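Long-range contacts in putative Fe-S biosynthesis protein (Lactobacillus salivarius, PDB 2P2E), which is of unknown function but is probably involved in the biosynthesis of iron-sulphur clusters: residues A[29-34]-A[42-47]; A[50-55]-A[115-120]; A[62-67]-A[76-81]; A[87-92]-A[100-105]. All coordinates share one frame; numbering follows the deposited sequence.

Contact 1: residues A[29-34]-A[42-47]; sequences DFDDGV and VCSLNS
Phe30 and Asp31 meet loop residues 44-47 where strand 24-30 runs out into the loop leading to strand 49-55; Asp31 and Leu45 are each the centre of an inverse gamma turn. The packing has two pieces. Phe30 CG stands anti to the backbone N (chi1 -167°), and the ring beyond it meets Ser47, whose CA lies 4.0 Å above one face, toward its rim, while Ser47 CB is 3.6 Å from Phe30 CZ. The same ring stacks on Tyr84 and meets Phe49 edge-to-face. An alanine at Phe30 would probably leave Ser47 CB without its aromatic neighbour and open a gap beside Tyr84 and Phe49. The second piece is the Leu45 side chain, which crosses that of Asp31 at about a right angle and sets CD2 3.5 Å from Asp31 OD1; Cys43 SG rests 3.7 Å from Asp31 OD1. Among the polar contacts, Ser44 N gives a weak, bent hydrogen bond to Asp31 OD2 (2.9 Å, 126°). Asp32 turns its CB away from the loop, and its carboxylate is held by Lys78 and Tyr80, with OD1 closing an Asx turn to Val34 N. At Gly33 the backbone itself is the surface: Leu45 CD2 lies 3.3 Å from Gly33 N.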
loop_
_atom_site.group_PDB
_atom_site.type_symbol
_atom_site.label_atom_id
_atom_site.label_comp_id
_atom_site.label_asym_id
_atom_site.label_seq_id
_atom_site.Cartn_x
_atom_site.Cartn_y
_atom_site.Cartn_z
ATOM N N ASP A 29 1.580 3.096 2.074
ATOM C CA ASP A 29 2.403 4.044 2.791
ATOM C C ASP A 29 3.352 4.871 1.947
ATOM O O ASP A 29 3.908 4.398 0.962
ATOM C CB ASP A 29 3.194 3.292 3.871
ATOM C CG ASP A 29 4.168 4.179 4.619
ATOM O OD1 ASP A 29 3.733 5.228 5.138
ATOM O OD2 ASP A 29 5.364 3.821 4.697
ATOM N N PHE A 30 3.505 6.130 2.336
ATOM C CA PHE A 30 4.445 7.018 1.680
ATOM C C PHE A 30 5.558 7.078 2.724
ATOM O O PHE A 30 5.415 7.690 3.782
ATOM C CB PHE A 30 3.841 8.399 1.444
ATOM C CG PHE A 30 4.643 9.235 0.506
ATOM C CD1 PHE A 30 4.882 8.794 -0.794
ATOM C CD2 PHE A 30 5.206 10.432 0.923
ATOM C CE1 PHE A 30 5.678 9.526 -1.666
ATOM C CE2 PHE A 30 6.005 11.175 0.061
ATOM C CZ PHE A 30 6.240 10.717 -1.238
ATOM N N ASP A 31 6.653 6.397 2.419
ATOM C CA ASP A 31 7.796 6.283 3.307
ATOM C C ASP A 31 8.554 7.579 3.481
ATOM O O ASP A 31 9.538 7.808 2.797
ATOM C CB ASP A 31 8.736 5.217 2.763
ATOM C CG ASP A 31 9.678 4.711 3.803
ATOM O OD1 ASP A 31 9.681 5.290 4.907
ATOM O OD2 ASP A 31 10.412 3.740 3.525
ATOM N N ASP A 32 8.113 8.420 4.407
ATOM C CA ASP A 32 8.769 9.704 4.626
ATOM C C ASP A 32 9.074 9.953 6.097
ATOM O O ASP A 32 9.510 11.038 6.482
ATOM C CB ASP A 32 7.891 10.833 4.085
ATOM C CG ASP A 32 6.469 10.762 4.605
ATOM O OD1 ASP A 32 6.232 10.034 5.591
ATOM O OD2 ASP A 32 5.591 11.438 4.035
ATOM N N GLY A 33 8.839 8.945 6.924
ATOM C CA GLY A 33 9.113 9.100 8.335
ATOM C C GLY A 33 7.959 9.697 9.110
ATOM O O GLY A 33 8.006 9.757 10.336
ATOM N N VAL A 34 6.927 10.153 8.410
ATOM C CA VAL A 34 5.773 10.721 9.092
ATOM C C VAL A 34 4.781 9.608 9.489
ATOM O O VAL A 34 4.463 8.717 8.690
ATOM C CB VAL A 34 5.057 11.765 8.199
ATOM C CG1 VAL A 34 3.938 12.437 8.977
ATOM C CG2 VAL A 34 6.048 12.804 7.719
ATOM N N VAL A 42 11.446 -1.387 9.521
ATOM C CA VAL A 42 12.368 -0.724 8.597
ATOM C C VAL A 42 11.813 0.543 7.959
ATOM O O VAL A 42 10.603 0.685 7.779
ATOM C CB VAL A 42 12.764 -1.686 7.458
ATOM C CG1 VAL A 42 13.976 -1.148 6.719
ATOM C CG2 VAL A 42 13.037 -3.085 8.030
ATOM N N CYS A 43 12.705 1.459 7.596
ATOM C CA CYS A 43 12.275 2.706 6.983
ATOM C C CYS A 43 13.291 3.291 6.025
ATOM O O CYS A 43 14.342 3.788 6.428
ATOM C CB CYS A 43 11.938 3.743 8.061
ATOM S SG CYS A 43 10.158 3.933 8.305
ATOM N N SER A 44 12.974 3.221 4.745
ATOM C CA SER A 44 13.842 3.771 3.727
ATOM C C SER A 44 13.158 5.108 3.514
ATOM O O SER A 44 12.287 5.246 2.651
ATOM C CB SER A 44 13.761 2.903 2.475
ATOM O OG SER A 44 13.556 1.543 2.841
ATOM N N LEU A 45 13.524 6.090 4.325
ATOM C CA LEU A 45 12.896 7.396 4.236
ATOM C C LEU A 45 13.167 8.145 2.939
ATOM O O LEU A 45 13.496 9.329 2.965
ATOM C CB LEU A 45 13.319 8.247 5.432
ATOM C CG LEU A 45 13.142 7.519 6.769
ATOM C CD1 LEU A 45 13.698 8.388 7.880
ATOM C CD2 LEU A 45 11.670 7.193 7.030
ATOM N N ASN A 46 13.020 7.471 1.803
ATOM C CA ASN A 46 13.246 8.124 0.519
ATOM C C ASN A 46 11.918 8.566 -0.102
ATOM O O ASN A 46 11.799 8.724 -1.320
ATOM C CB ASN A 46 13.973 7.176 -0.423
ATOM C CG ASN A 46 13.178 5.932 -0.706
ATOM O OD1 ASN A 46 12.785 5.201 0.215
ATOM N ND2 ASN A 46 12.928 5.671 -1.992
ATOM N N SER A 47 10.928 8.781 0.757
ATOM C CA SER A 47 9.603 9.202 0.330
ATOM C C SER A 47 9.156 8.441 -0.912
ATOM O O SER A 47 8.999 9.006 -1.998
ATOM C CB SER A 47 9.584 10.713 0.083
ATOM O OG SER A 47 10.646 11.091 -0.772
#

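Contact 2: residues A[50-55]-A[115-120]; sequences RILVVS and SIQDFR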
loop_
_atom_site.group_PDB
_atom_site.type_symbol
_atom_site.label_atom_id
_atom_site.label_comp_id
_atom_site.label_asym_id
_atom_site.label_seq_id
_atom_site.Cartn_x
_atom_site.Cartn_y
_atom_site.Cartn_z
ATOM N N ARG A 50 5.011 2.063 -0.743
ATOM C CA ARG A 50 5.207 0.681 -0.354
ATOM C C ARG A 50 3.952 0.206 0.362
ATOM O O ARG A 50 3.188 1.014 0.884
ATOM C CB ARG A 50 6.413 0.557 0.568
ATOM C CG ARG A 50 6.241 1.312 1.847
ATOM C CD ARG A 50 7.328 0.995 2.842
ATOM N NE ARG A 50 7.186 1.827 4.027
ATOM C CZ ARG A 50 7.868 1.647 5.148
ATOM N NH1 ARG A 50 8.745 0.658 5.245
ATOM N NH2 ARG A 50 7.669 2.453 6.179
ATOM N N ILE A 51 3.727 -1.101 0.376
ATOM C CA ILE A 51 2.559 -1.652 1.051
ATOM C C ILE A 51 2.894 -2.160 2.434
ATOM O O ILE A 51 3.818 -2.949 2.608
ATOM C CB ILE A 51 1.946 -2.830 0.288
ATOM C CG1 ILE A 51 1.671 -2.421 -1.149
ATOM C CG2 ILE A 51 0.658 -3.268 0.957
ATOM C CD1 ILE A 51 0.887 -1.168 -1.253
ATOM N N LEU A 52 2.131 -1.708 3.417
ATOM C CA LEU A 52 2.329 -2.136 4.789
ATOM C C LEU A 52 1.104 -2.898 5.234
ATOM O O LEU A 52 -0.017 -2.538 4.877
ATOM C CB LEU A 52 2.497 -0.933 5.714
ATOM C CG LEU A 52 3.824 -0.195 5.836
ATOM C CD1 LEU A 52 4.471 -0.032 4.473
ATOM C CD2 LEU A 52 3.565 1.156 6.488
ATOM N N VAL A 53 1.313 -3.957 6.001
ATOM C CA VAL A 53 0.199 -4.712 6.531
ATOM C C VAL A 53 0.355 -4.696 8.042
ATOM O O VAL A 53 1.404 -5.043 8.593
ATOM C CB VAL A 53 0.155 -6.151 5.976
ATOM C CG1 VAL A 53 1.519 -6.736 5.979
ATOM C CG2 VAL A 53 -0.791 -7.013 6.810
ATOM N N VAL A 54 -0.708 -4.241 8.690
ATOM C CA VAL A 54 -0.773 -4.121 10.130
ATOM C C VAL A 54 -1.995 -4.866 10.615
ATOM O O VAL A 54 -2.732 -5.437 9.817
ATOM C CB VAL A 54 -0.942 -2.660 10.538
ATOM C CG1 VAL A 54 0.245 -1.850 10.082
ATOM C CG2 VAL A 54 -2.216 -2.119 9.929
ATOM N N SER A 55 -2.204 -4.840 11.930
ATOM C CA SER A 55 -3.358 -5.477 12.554
ATOM C C SER A 55 -4.312 -4.371 12.973
ATOM O O SER A 55 -3.912 -3.220 13.152
ATOM C CB SER A 55 -2.939 -6.278 13.784
ATOM O OG SER A 55 -1.984 -7.268 13.457
ATOM N N SER A 115 7.152 -2.863 -2.865
ATOM C CA SER A 115 7.408 -3.923 -1.890
ATOM C C SER A 115 6.287 -4.102 -0.890
ATOM O O SER A 115 5.382 -3.286 -0.805
ATOM C CB SER A 115 8.687 -3.640 -1.113
ATOM O OG SER A 115 8.481 -2.619 -0.156
ATOM N N ILE A 116 6.359 -5.173 -0.117
ATOM C CA ILE A 116 5.344 -5.441 0.887
ATOM C C ILE A 116 5.977 -5.664 2.253
ATOM O O ILE A 116 6.874 -6.482 2.399
ATOM C CB ILE A 116 4.542 -6.685 0.534
ATOM C CG1 ILE A 116 4.068 -6.591 -0.909
ATOM C CG2 ILE A 116 3.365 -6.826 1.494
ATOM C CD1 ILE A 116 3.537 -7.885 -1.449
ATOM N N GLN A 117 5.494 -4.948 3.256
ATOM C CA GLN A 117 6.036 -5.088 4.594
ATOM C C GLN A 117 5.001 -5.591 5.589
ATOM O O GLN A 117 3.942 -4.986 5.750
ATOM C CB GLN A 117 6.572 -3.746 5.063
ATOM C CG GLN A 117 7.385 -3.053 4.009
ATOM C CD GLN A 117 8.782 -2.780 4.482
ATOM O OE1 GLN A 117 9.567 -2.099 3.808
ATOM N NE2 GLN A 117 9.111 -3.309 5.659
ATOM N N ASP A 118 5.321 -6.696 6.255
ATOM C CA ASP A 118 4.426 -7.275 7.244
ATOM C C ASP A 118 4.805 -6.796 8.633
ATOM O O ASP A 118 5.784 -7.269 9.211
ATOM C CB ASP A 118 4.494 -8.803 7.208
ATOM C CG ASP A 118 3.412 -9.459 8.067
ATOM O OD1 ASP A 118 2.721 -8.730 8.820
ATOM O OD2 ASP A 118 3.256 -10.705 7.995
ATOM N N PHE A 119 4.026 -5.857 9.164
ATOM C CA PHE A 119 4.275 -5.325 10.495
ATOM C C PHE A 119 3.235 -5.841 11.488
ATOM O O PHE A 119 3.030 -5.245 12.550
ATOM C CB PHE A 119 4.245 -3.783 10.493
ATOM C CG PHE A 119 5.406 -3.128 9.765
ATOM C CD1 PHE A 119 6.587 -3.821 9.505
ATOM C CD2 PHE A 119 5.321 -1.791 9.370
ATOM C CE1 PHE A 119 7.661 -3.184 8.867
ATOM C CE2 PHE A 119 6.392 -1.151 8.732
ATOM C CZ PHE A 119 7.559 -1.849 8.482
ATOM N N ARG A 120 2.566 -6.937 11.145
ATOM C CA ARG A 120 1.568 -7.500 12.044
ATOM C C ARG A 120 2.238 -8.108 13.260
ATOM O O ARG A 120 3.313 -8.715 13.161
ATOM C CB ARG A 120 0.761 -8.586 11.358
ATOM C CG ARG A 120 -0.214 -8.093 10.328
ATOM C CD ARG A 120 -0.861 -9.273 9.648
ATOM N NE ARG A 120 0.142 -10.108 8.995
ATOM C CZ ARG A 120 -0.101 -11.301 8.464
ATOM N NH1 ARG A 120 -1.321 -11.812 8.505
ATOM N NH2 ARG A 120 0.879 -11.985 7.890
#
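Val53 is the bump of this contact, set between Asp118 and Arg120 where strand 49-55 runs parallel to strand 108-118, their axes here 19° apart. Its CG1 lies between backbone N and carbonyl carbon (chi1 44°), 3.2 Å from Asp118 CA; CG2 rests 3.6 Å from Arg120 CD. Arg120 is bent at chi3, and its guanidinium grips Asp118 side-on, NE to OD1 and NH2 to OD2, the latter at 2.7 Å, while NH1 makes a salt bridge to Asp21. Arg120 N also reaches OD1, from the opposite face of the carboxylate plane, closing an Asx turn. A serine in place of Arg120 would probably leave the Asp118 carboxylate without its side-on partner, cost Asp21 its salt bridge here and uncover Val53 CG2. On the face of Leu52 and Gln117, Phe119 CE2 packs 4.0 Å from Leu52 CG, and Gln117 CB lies over one face of the ring near its rim. Gln117 bends at chi2, and OE1 takes a weak bond from Arg50 NH1 (3.2 Å) at the guanidinium edge, the amide turned 83° from that plane. Ile51 and Ile116 share the other face, where helix 9-19 meets Ile116. Four backbone bonds, such as Gln117 N to Ile51 O at 2.7 Å, fix the register. The apolar middle is flanked by paired charges, Arg50 with Asp29 and Arg120 with Asp118 and Asp21, which are probably largely balanced.

Contact 3: residues A[62-67]-A[76-81]; sequences KDYNEV and YYKGYS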
loop_
_atom_site.group_PDB
_atom_site.type_symbol
_atom_site.label_atom_id
_atom_site.label_comp_id
_atom_site.label_asym_id
_atom_site.label_seq_id
_atom_site.Cartn_x
_atom_site.Cartn_y
_atom_site.Cartn_z
ATOM N N LYS A 62 -5.143 7.294 13.034
ATOM C CA LYS A 62 -4.825 8.711 13.101
ATOM C C LYS A 62 -4.036 9.210 11.896
ATOM O O LYS A 62 -4.344 10.271 11.342
ATOM C CB LYS A 62 -4.065 9.014 14.388
ATOM C CG LYS A 62 -3.701 10.484 14.575
ATOM C CD LYS A 62 -3.297 10.775 16.030
ATOM C CE LYS A 62 -2.663 12.159 16.207
ATOM N NZ LYS A 62 -1.299 12.240 15.586
ATOM N N ASP A 63 -3.037 8.435 11.480
ATOM C CA ASP A 63 -2.198 8.808 10.348
ATOM C C ASP A 63 -2.772 8.393 8.992
ATOM O O ASP A 63 -2.975 9.226 8.122
ATOM C CB ASP A 63 -0.799 8.214 10.537
ATOM C CG ASP A 63 -0.153 8.657 11.840
ATOM O OD1 ASP A 63 -0.083 9.883 12.066
ATOM O OD2 ASP A 63 0.280 7.787 12.636
ATOM N N TYR A 64 -3.015 7.104 8.808
ATOM C CA TYR A 64 -3.583 6.603 7.560
ATOM C C TYR A 64 -5.065 6.870 7.677
ATOM O O TYR A 64 -5.864 5.966 7.878
ATOM C CB TYR A 64 -3.285 5.121 7.452
ATOM C CG TYR A 64 -1.809 4.902 7.421
ATOM C CD1 TYR A 64 -1.118 4.964 6.224
ATOM C CD2 TYR A 64 -1.078 4.775 8.601
ATOM C CE1 TYR A 64 0.266 4.910 6.188
ATOM C CE2 TYR A 64 0.315 4.724 8.579
ATOM C CZ TYR A 64 0.977 4.797 7.359
ATOM O OH TYR A 64 2.345 4.776 7.293
ATOM N N ASN A 65 -5.399 8.146 7.540
ATOM C CA ASN A 65 -6.743 8.662 7.702
ATOM C C ASN A 65 -7.659 8.662 6.498
ATOM O O ASN A 65 -8.793 9.111 6.596
ATOM C CB ASN A 65 -6.639 10.083 8.226
ATOM C CG ASN A 65 -5.856 10.976 7.287
ATOM O OD1 ASN A 65 -4.915 10.529 6.635
ATOM N ND2 ASN A 65 -6.236 12.242 7.218
ATOM N N GLU A 66 -7.176 8.201 5.355
ATOM C CA GLU A 66 -8.034 8.167 4.185
ATOM C C GLU A 66 -8.071 6.786 3.557
ATOM O O GLU A 66 -7.188 5.957 3.789
ATOM C CB GLU A 66 -7.615 9.233 3.177
ATOM C CG GLU A 66 -8.214 10.594 3.520
ATOM C CD GLU A 66 -7.858 11.684 2.519
ATOM O OE1 GLU A 66 -7.989 11.444 1.297
ATOM O OE2 GLU A 66 -7.461 12.787 2.962
ATOM N N VAL A 67 -9.106 6.530 2.773
ATOM C CA VAL A 67 -9.259 5.226 2.170
ATOM C C VAL A 67 -9.291 5.211 0.667
ATOM O O VAL A 67 -9.729 6.161 0.023
ATOM C CB VAL A 67 -10.551 4.547 2.637
ATOM C CG1 VAL A 67 -10.561 3.095 2.169
ATOM C CG2 VAL A 67 -10.682 4.638 4.150
ATOM N N TYR A 76 -5.598 1.895 3.291
ATOM C CA TYR A 76 -5.581 3.145 4.032
ATOM C C TYR A 76 -4.317 3.893 3.683
ATOM O O TYR A 76 -3.309 3.281 3.362
ATOM C CB TYR A 76 -5.654 2.863 5.529
ATOM C CG TYR A 76 -7.020 2.390 5.928
ATOM C CD1 TYR A 76 -8.006 3.292 6.290
ATOM C CD2 TYR A 76 -7.352 1.042 5.869
ATOM C CE1 TYR A 76 -9.290 2.868 6.584
ATOM C CE2 TYR A 76 -8.637 0.603 6.161
ATOM C CZ TYR A 76 -9.599 1.524 6.518
ATOM O OH TYR A 76 -10.867 1.090 6.823
ATOM N N TYR A 77 -4.372 5.217 3.725
ATOM C CA TYR A 77 -3.201 6.017 3.406
ATOM C C TYR A 77 -3.230 7.369 4.099
ATOM O O TYR A 77 -4.290 7.862 4.497
ATOM C CB TYR A 77 -3.085 6.218 1.894
ATOM C CG TYR A 77 -4.158 7.086 1.306
ATOM C CD1 TYR A 77 -3.899 8.409 0.953
ATOM C CD2 TYR A 77 -5.435 6.585 1.094
ATOM C CE1 TYR A 77 -4.889 9.214 0.398
ATOM C CE2 TYR A 77 -6.436 7.381 0.544
ATOM C CZ TYR A 77 -6.153 8.689 0.197
ATOM O OH TYR A 77 -7.143 9.453 -0.354
ATOM N N LYS A 78 -2.053 7.965 4.242
ATOM C CA LYS A 78 -1.945 9.259 4.882
ATOM C C LYS A 78 -2.538 10.280 3.934
ATOM O O LYS A 78 -2.137 10.371 2.775
ATOM C CB LYS A 78 -0.482 9.566 5.188
ATOM C CG LYS A 78 0.112 8.588 6.183
ATOM C CD LYS A 78 1.569 8.862 6.485
ATOM C CE LYS A 78 2.469 8.457 5.345
ATOM N NZ LYS A 78 3.892 8.387 5.785
ATOM N N GLY A 79 -3.519 11.027 4.424
ATOM C CA GLY A 79 -4.171 12.024 3.600
ATOM C C GLY A 79 -3.257 12.769 2.651
ATOM O O GLY A 79 -3.384 12.640 1.440
ATOM N N TYR A 80 -2.315 13.524 3.202
ATOM C CA TYR A 80 -1.389 14.320 2.407
ATOM C C TYR A 80 -0.723 13.636 1.225
ATOM O O TYR A 80 -0.571 14.245 0.179
ATOM C CB TYR A 80 -0.311 14.922 3.306
ATOM C CG TYR A 80 0.652 13.925 3.903
ATOM C CD1 TYR A 80 1.859 13.636 3.276
ATOM C CD2 TYR A 80 0.379 13.305 5.118
ATOM C CE1 TYR A 80 2.779 12.760 3.846
ATOM C CE2 TYR A 80 1.293 12.427 5.703
ATOM C CZ TYR A 80 2.492 12.164 5.060
ATOM O OH TYR A 80 3.412 11.328 5.651
ATOM N N SER A 81 -0.315 12.386 1.374
ATOM C CA SER A 81 0.351 11.706 0.269
ATOM C C SER A 81 -0.550 11.584 -0.950
ATOM O O SER A 81 -0.114 11.168 -2.019
ATOM C CB SER A 81 0.849 10.322 0.706
ATOM O OG SER A 81 -0.175 9.578 1.328
HETATM O O HOH W 1 -9.515 8.663 -1.337
#
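Glu66 lies across the ring of Tyr77. CB sits over one ring face, 3.7 Å from the centroid, a CH-pi contact. CG stands anti to the carbonyl carbon (chi1 -83°), 4.2 Å from Tyr77 OH. CD lies 3.7 Å from Tyr77 OH and 3.9 Å from Gly79 CA. At the tip the carboxylate, its plane turned 68° from the ring, divides: OE1 comes to 2.7 Å from Tyr77 OH and OE2 to 3.4 Å from Gly79 CA. A water joins Tyr77 OH to Val67 O. Beside Glu66, Asn65 OD1 accepts from Gly79 N (2.7 Å, 156°), in the carbonyl plane and on a lone pair, which ties the chain just after strand 75-77 to the turn that precedes strand 66-70. Lys78 and Tyr64 run side by side and point the same way, with Lys78 CG over one face of the Tyr64 ring, 4.0 Å from its centroid. Their polar ends reach Asp29 (Tyr64 OH) and Phe30 O and Asp32 (Lys78 NZ). Val67 CG2 meets Tyr76 CE1. Paired backbone bonds link Glu66 with Tyr77, and Asn65 and Glu66 both face Tyr77, a classic beta bulge at the open end of an antiparallel hairpin.

Contact 4: residues A[87-92]-A[100-105]; sequences DNMKIS and LRLTGD
Ile91, Leu100 and Leu102 form the tightly packed side of this antiparallel hairpin, whose strands 88-93 and 100-104 run at 159° to each other. Ile91 forks between the two leucines: CG2 meets Leu100 CD1 at 3.8 Å, and CG1 meets Leu102 CD1 at 3.9 Å. Selenomethionine Met89 continues this face, its CB 4.3 Å from Leu102 CD1, and lies opposite Gly104, where the backbones come closest. The other face, of Lys90, Ser92, Arg101 and Thr103, is looser and more polar, with one modelled water. Lys90 extends away after only its CB has touched Thr103 OG1, and the water bridges Ser92 OG, Thr103 OG1 and Arg101 O. Ser92 OG lies 3.6 Å from Arg101 CB, while the guanidinium itself goes to Glu109. At the exposed end Asn88 ND2 donates to Asp105 OD2 (2.7 Å, 151°) on the syn side, though 35° out of the carboxylate plane, and Asp105 N returns a bond to Asn88 O. Lys90 with Thr103 and Ser92 with Arg101 are the hydrogen-bonded pairs between. Strand 4-7 pairs with 88-93 on the side away from 100-104, strand 108-118 adjoins 100-104, and helix 9-19 covers Ile91 and Leu100 through Ala11.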
loop_
_atom_site.group_PDB
_atom_site.type_symbol
_atom_site.label_atom_id
_atom_site.label_comp_id
_atom_site.label_asym_id
_atom_site.label_seq_id
_atom_site.Cartn_x
_atom_site.Cartn_y
_atom_site.Cartn_z
ATOM N N ASP A 87 -5.942 9.313 -9.408
ATOM C CA ASP A 87 -7.317 8.960 -9.060
ATOM C C ASP A 87 -7.650 7.505 -9.364
ATOM O O ASP A 87 -8.409 6.860 -8.644
ATOM C CB ASP A 87 -8.293 9.879 -9.792
ATOM C CG ASP A 87 -8.222 11.303 -9.292
ATOM O OD1 ASP A 87 -8.534 11.538 -8.098
ATOM O OD2 ASP A 87 -7.851 12.194 -10.082
ATOM N N ASN A 88 -7.071 6.988 -10.433
ATOM C CA ASN A 88 -7.317 5.616 -10.804
ATOM C C ASN A 88 -5.978 4.942 -10.965
ATOM O O ASN A 88 -5.286 5.161 -11.956
ATOM C CB ASN A 88 -8.080 5.565 -12.116
ATOM C CG ASN A 88 -8.792 4.247 -12.314
ATOM O OD1 ASN A 88 -9.583 3.825 -11.467
ATOM N ND2 ASN A 88 -8.521 3.589 -13.433
HETATM N N MSE A 89 -5.611 4.122 -9.995
HETATM C CA MSE A 89 -4.331 3.456 -10.059
HETATM C C MSE A 89 -4.439 1.967 -10.229
HETATM O O MSE A 89 -5.518 1.397 -10.162
HETATM C CB MSE A 89 -3.540 3.756 -8.810
HETATM C CG MSE A 89 -3.285 5.214 -8.620
HETATM SE SE MSE A 89 -2.508 5.509 -6.889
HETATM C CE MSE A 89 -4.125 5.505 -5.831
ATOM N N LYS A 90 -3.296 1.333 -10.419
ATOM C CA LYS A 90 -3.269 -0.095 -10.624
ATOM C C LYS A 90 -2.070 -0.760 -9.984
ATOM O O LYS A 90 -0.967 -0.221 -9.983
ATOM C CB LYS A 90 -3.270 -0.375 -12.122
ATOM C CG LYS A 90 -3.346 -1.830 -12.530
ATOM C CD LYS A 90 -3.464 -1.906 -14.048
ATOM C CE LYS A 90 -3.746 -3.309 -14.543
ATOM N NZ LYS A 90 -3.944 -3.358 -16.035
ATOM N N ILE A 91 -2.312 -1.937 -9.428
ATOM C CA ILE A 91 -1.278 -2.741 -8.812
ATOM C C ILE A 91 -1.226 -4.017 -9.628
ATOM O O ILE A 91 -2.216 -4.731 -9.741
ATOM C CB ILE A 91 -1.624 -3.072 -7.361
ATOM C CG1 ILE A 91 -1.645 -1.776 -6.547
ATOM C CG2 ILE A 91 -0.630 -4.087 -6.798
ATOM C CD1 ILE A 91 -2.027 -1.960 -5.105
ATOM N N SER A 92 -0.079 -4.284 -10.231
ATOM C CA SER A 92 0.073 -5.481 -11.036
ATOM C C SER A 92 1.313 -6.210 -10.570
ATOM O O SER A 92 1.990 -5.755 -9.645
ATOM C CB SER A 92 0.205 -5.123 -12.513
ATOM O OG SER A 92 1.425 -4.451 -12.758
ATOM N N LEU A 100 5.621 -6.225 -6.955
ATOM C CA LEU A 100 4.424 -5.622 -7.496
ATOM C C LEU A 100 4.778 -4.306 -8.159
ATOM O O LEU A 100 5.876 -3.781 -7.980
ATOM C CB LEU A 100 3.400 -5.374 -6.397
ATOM C CG LEU A 100 2.771 -6.616 -5.772
ATOM C CD1 LEU A 100 1.798 -6.198 -4.693
ATOM C CD2 LEU A 100 2.060 -7.421 -6.826
ATOM N N ARG A 101 3.834 -3.776 -8.923
ATOM C CA ARG A 101 4.031 -2.520 -9.619
ATOM C C ARG A 101 2.843 -1.609 -9.341
ATOM O O ARG A 101 1.710 -2.064 -9.287
ATOM C CB ARG A 101 4.140 -2.781 -11.118
ATOM C CG ARG A 101 4.446 -1.552 -11.923
ATOM C CD ARG A 101 4.096 -1.771 -13.381
ATOM N NE ARG A 101 4.757 -2.950 -13.922
ATOM C CZ ARG A 101 6.078 -3.073 -14.055
ATOM N NH1 ARG A 101 6.886 -2.075 -13.685
ATOM N NH2 ARG A 101 6.594 -4.201 -14.548
ATOM N N LEU A 102 3.105 -0.325 -9.159
ATOM C CA LEU A 102 2.045 0.631 -8.909
ATOM C C LEU A 102 2.029 1.675 -10.014
ATOM O O LEU A 102 2.958 2.472 -10.129
ATOM C CB LEU A 102 2.253 1.328 -7.567
ATOM C CG LEU A 102 1.213 2.426 -7.295
ATOM C CD1 LEU A 102 -0.123 1.787 -7.023
ATOM C CD2 LEU A 102 1.631 3.300 -6.123
ATOM N N THR A 103 0.979 1.675 -10.828
ATOM C CA THR A 103 0.878 2.650 -11.904
ATOM C C THR A 103 -0.414 3.455 -11.817
ATOM O O THR A 103 -1.385 3.011 -11.219
ATOM C CB THR A 103 0.946 1.974 -13.298
ATOM O OG1 THR A 103 -0.110 1.017 -13.423
ATOM C CG2 THR A 103 2.298 1.288 -13.497
ATOM N N GLY A 104 -0.411 4.649 -12.407
ATOM C CA GLY A 104 -1.596 5.491 -12.395
ATOM C C GLY A 104 -2.031 5.858 -13.806
ATOM O O GLY A 104 -1.203 5.951 -14.713
ATOM N N ASP A 105 -3.329 6.067 -14.003
ATOM C CA ASP A 105 -3.853 6.416 -15.328
ATOM C C ASP A 105 -3.309 7.694 -15.949
ATOM O O ASP A 105 -3.303 7.841 -17.174
ATOM C CB ASP A 105 -5.369 6.564 -15.293
ATOM C CG ASP A 105 -6.075 5.255 -15.183
ATOM O OD1 ASP A 105 -5.395 4.201 -15.171
ATOM O OD2 ASP A 105 -7.320 5.290 -15.111
HETATM O O HOH W 2 0.317 -1.764 -12.026
#

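In the fold
Contacts 2, 3 and 4 all join strands of one mixed sheet, contact 2 by a parallel pairing of segments distant in sequence and contacts 3 and 4 by local hairpins. Contact 2 lies nearest the centre of the chain (about 8 Å between centres), half of its touching residues buried; contact 1, about 12 Å between centres, is more peripheral, a loop folded onto a strand end with several exposed residues. Contacts 1, 2 and 3 meet at Asp29, whose carboxylate takes Arg50 NE and Tyr64 OH, so buried charge concentrates there. Contact 4 touches neither contact 1 nor contact 3, and meets contact 2 through Leu100 and Ile116. Its inner face is aliphatic, where contact 3 relies on tyrosines.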